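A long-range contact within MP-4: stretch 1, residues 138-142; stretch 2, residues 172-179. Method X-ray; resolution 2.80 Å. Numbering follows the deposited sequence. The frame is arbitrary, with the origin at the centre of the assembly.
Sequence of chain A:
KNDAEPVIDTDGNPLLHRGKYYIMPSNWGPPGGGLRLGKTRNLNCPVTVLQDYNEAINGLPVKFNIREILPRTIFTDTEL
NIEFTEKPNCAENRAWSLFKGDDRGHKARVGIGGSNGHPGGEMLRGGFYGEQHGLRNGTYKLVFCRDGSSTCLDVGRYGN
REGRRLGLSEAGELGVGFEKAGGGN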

ATOM      1  N   GLY A 138      18.892  -2.055  -0.236  1.00 25.96           N
ATOM      2  CA  GLY A 138      17.456  -2.136  -0.338  1.00 25.10           C
ATOM      3  C   GLY A 138      16.651  -0.879  -0.589  1.00 26.33           C
ATOM      4  O   GLY A 138      17.146   0.164  -1.019  1.00 27.59           O
ATOM      5  N   THR A 139      15.354  -1.033  -0.316  1.00 25.10           N
ATOM      6  CA  THR A 139      14.280  -0.078  -0.610  1.00 23.60           C
ATOM      7  C   THR A 139      13.498   0.376   0.644  1.00 22.03           C
ATOM      8  O   THR A 139      13.849  -0.021   1.758  1.00 21.67           O
ATOM      9  N   TYR A 140      12.474   1.226   0.468  1.00 20.07           N
ATOM     10  CA  TYR A 140      11.707   1.804   1.626  1.00 19.57           C
ATOM     11  C   TYR A 140      10.319   2.442   1.334  1.00 18.30           C
ATOM     12  O   TYR A 140       9.712   2.219   0.304  1.00 18.65           O
ATOM     13  N   LYS A 141       9.853   3.252   2.279  1.00 17.53           N
ATOM     14  CA  LYS A 141       8.454   3.751   2.421  1.00 16.93           C
ATOM     15  C   LYS A 141       7.552   4.330   1.283  1.00 16.68           C
ATOM     16  O   LYS A 141       8.012   4.970   0.338  1.00 17.21           O
ATOM     17  N   LEU A 142       6.243   4.141   1.458  1.00 16.02           N
ATOM     18  CA  LEU A 142       5.223   4.623   0.527  1.00 17.21           C
ATOM     19  C   LEU A 142       4.317   5.677   1.185  1.00 18.43           C
ATOM     20  O   LEU A 142       4.047   5.602   2.378  1.00 18.50           O
ATOM     21  N   GLY A 172       6.410   7.533  10.542  1.00 28.05           N
ATOM     22  CA  GLY A 172       6.939   6.732   9.429  1.00 25.19           C
ATOM     23  C   GLY A 172       7.100   5.325   9.941  1.00 24.61           C
ATOM     24  O   GLY A 172       7.297   5.089  11.141  1.00 26.49           O
ATOM     25  N   GLU A 173       6.929   4.368   9.045  1.00 23.14           N
ATOM     26  CA  GLU A 173       7.058   2.957   9.413  1.00 21.23           C
ATOM     27  C   GLU A 173       7.120   2.152   8.135  1.00 18.94           C
ATOM     28  O   GLU A 173       6.846   2.670   7.044  1.00 18.52           O
ATOM     29  N   LEU A 174       7.525   0.892   8.272  1.00 15.98           N
ATOM     30  CA  LEU A 174       7.530  -0.019   7.148  1.00 13.26           C
ATOM     31  C   LEU A 174       8.747   0.200   6.294  1.00 11.90           C
ATOM     32  O   LEU A 174       8.779   1.086   5.451  1.00 11.01           O
ATOM     33  N   GLY A 175       9.761  -0.622   6.504  1.00 11.13           N
ATOM     34  CA  GLY A 175      10.792  -0.693   5.498  1.00 10.32           C
ATOM     35  C   GLY A 175      10.182  -1.682   4.482  1.00 10.50           C
ATOM     36  O   GLY A 175       9.789  -2.786   4.877  1.00  9.82           O
ATOM     37  N   VAL A 176      10.039  -1.285   3.219  1.00  9.84           N
ATOM     38  CA  VAL A 176       9.319  -2.131   2.251  1.00 10.62           C
ATOM     39  C   VAL A 176      10.205  -2.602   1.114  1.00 10.79           C
ATOM     40  O   VAL A 176      11.052  -1.852   0.624  1.00 10.87           O
ATOM     41  N   GLY A 177      10.005  -3.852   0.701  1.00 10.62           N
ATOM     42  CA  GLY A 177      10.779  -4.439  -0.383  1.00 10.83           C
ATOM     43  C   GLY A 177       9.835  -4.919  -1.472  1.00 10.80           C
ATOM     44  O   GLY A 177       8.731  -5.367  -1.164  1.00 11.07           O
ATOM     45  N   PHE A 178      10.259  -4.814  -2.733  1.00  9.19           N
ATOM     46  CA  PHE A 178       9.378  -5.090  -3.861  1.00  8.27           C
ATOM     47  C   PHE A 178       9.825  -6.272  -4.715  1.00  9.15           C
ATOM     48  O   PHE A 178      11.000  -6.376  -5.126  1.00  9.12           O
ATOM     49  N   GLU A 179       8.870  -7.147  -4.999  1.00  8.12           N
ATOM     50  CA  GLU A 179       9.134  -8.360  -5.750  1.00  8.46           C
ATOM     51  C   GLU A 179       8.195  -8.312  -6.924  1.00  7.46           C
ATOM     52  O   GLU A 179       6.996  -8.525  -6.754  1.00  5.27           O
TER

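This is a small, mixed contact between two parts of one chain far apart in sequence, with a single side-chain to backbone hydrogen bond and a tyrosine ring packed face-on against a glycine. The two stretches together bury 387 Å². Thr139 points toward the second stretch in the p rotamer. This places its hydroxyl beside the backbone, where Thr139 OG1 donates a hydrogen bond to Val176 O at 2.8 Å. Thr139 OG1 also lies 3.4 Å from Gly177 CA.

Tyr140 starts away from the partner, but its ring still reaches it. Its chi1 of -125° lies between the usual wells. Gly175 CA sits over one ring face, 3.7 Å from Tyr140 CE2, in a CH-pi contact. An ideal CB on Gly175 would be only 3.0 Å from Tyr140 CE2, so the bare glycine lets the ring come close. Leu174 O lies over the same face, 4.0 Å from Tyr140 CD1.

Val176, rotamer m, is buried and points sideways. Val176 CG2 is modelled too close to Tyr140 O, at 2.9 Å, so that spacing carries little weight. Phe178, also m, starts sideways, but its ring end comes nearer, with Phe178 CD2 4.1 Å from Thr139 OG1. Lys141, chi1 p, makes a looser contact: Lys141 CB is 4.3 Å from Glu173 O.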

ATOM      1  CB  THR A 139      13.305  -0.685  -1.633  1.00 24.68           C
ATOM      2  OG1 THR A 139      13.040  -2.051  -1.288  1.00 24.65           O
ATOM      3  CG2 THR A 139      13.917  -0.661  -3.017  1.00 26.57           C
ATOM      4  CB  TYR A 140      12.568   2.810   2.422  1.00 19.11           C
ATOM      5  CG  TYR A 140      12.724   2.555   3.924  1.00 18.86           C
ATOM      6  CD1 TYR A 140      12.035   3.334   4.863  1.00 18.87           C
ATOM      7  CD2 TYR A 140      13.615   1.579   4.413  1.00 18.62           C
ATOM      8  CE1 TYR A 140      12.215   3.149   6.239  1.00 17.50           C
ATOM      9  CE2 TYR A 140      13.789   1.384   5.794  1.00 17.94           C
ATOM     10  CZ  TYR A 140      13.088   2.176   6.700  1.00 16.78           C
ATOM     11  OH  TYR A 140      13.229   1.995   8.067  1.00 14.84           O
ATOM     12  CB  LYS A 141       8.418   4.736   3.590  1.00 15.72           C
ATOM     13  CG  LYS A 141       9.427   5.866   3.464  1.00 15.29           C
ATOM     14  CD  LYS A 141       9.042   7.025   4.359  1.00 14.36           C
ATOM     15  CE  LYS A 141      10.274   7.829   4.718  1.00 14.05           C
ATOM     16  NZ  LYS A 141      10.886   7.430   6.018  1.00 13.56           N
ATOM     17  CB  LEU A 142       4.392   3.448  -0.019  1.00 17.22           C
ATOM     18  CG  LEU A 142       3.711   2.445   0.936  1.00 16.62           C
ATOM     19  CD1 LEU A 142       2.296   2.902   1.289  1.00 17.11           C
ATOM     20  CD2 LEU A 142       3.676   1.063   0.302  1.00 15.49           C
ATOM     21  CB  GLU A 173       5.946   2.500  10.385  1.00 22.09           C
ATOM     22  CG  GLU A 173       5.892   1.004  10.714  1.00 22.68           C
ATOM     23  CD  GLU A 173       7.155   0.459  11.369  1.00 23.54           C
ATOM     24  OE1 GLU A 173       7.871   1.204  12.079  1.00 25.75           O
ATOM     25  OE2 GLU A 173       7.437  -0.739  11.174  1.00 23.84           O
ATOM     26  CB  LEU A 174       6.282   0.193   6.285  1.00 11.77           C
ATOM     27  CG  LEU A 174       5.249  -0.931   6.280  1.00 10.44           C
ATOM     28  CD1 LEU A 174       4.499  -0.936   7.592  1.00  7.11           C
ATOM     29  CD2 LEU A 174       4.310  -0.769   5.089  1.00  8.19           C
ATOM     30  CB  VAL A 176       8.054  -1.459   1.638  1.00 11.51           C
ATOM     31  CG1 VAL A 176       7.063  -1.030   2.707  1.00 10.05           C
ATOM     32  CG2 VAL A 176       8.437  -0.303   0.722  1.00 11.99           C
ATOM     33  CB  PHE A 178       9.284  -3.873  -4.753  1.00  7.55           C
ATOM     34  CG  PHE A 178       8.756  -2.663  -4.066  1.00  6.69           C
ATOM     35  CD1 PHE A 178       7.398  -2.485  -3.916  1.00  5.04           C
ATOM     36  CD2 PHE A 178       9.622  -1.683  -3.598  1.00  5.07           C
ATOM     37  CE1 PHE A 178       6.909  -1.354  -3.311  1.00  6.44           C
ATOM     38  CE2 PHE A 178       9.136  -0.549  -2.985  1.00  4.98           C
ATOM     39  CZ  PHE A 178       7.776  -0.384  -2.837  1.00  5.99           C
ATOM     40  CB  GLU A 179       8.808  -9.557  -4.851  1.00 17.20           C
ATOM     41  CG  GLU A 179       9.449 -10.906  -5.174  1.00 18.59           C
ATOM     42  CD  GLU A 179       8.604 -12.024  -4.559  1.00 20.05           C
ATOM     43  OE1 GLU A 179       7.499 -11.688  -4.092  1.00 20.99           O
ATOM     44  OE2 GLU A 179       8.998 -13.209  -4.505  1.00 20.26           O
TER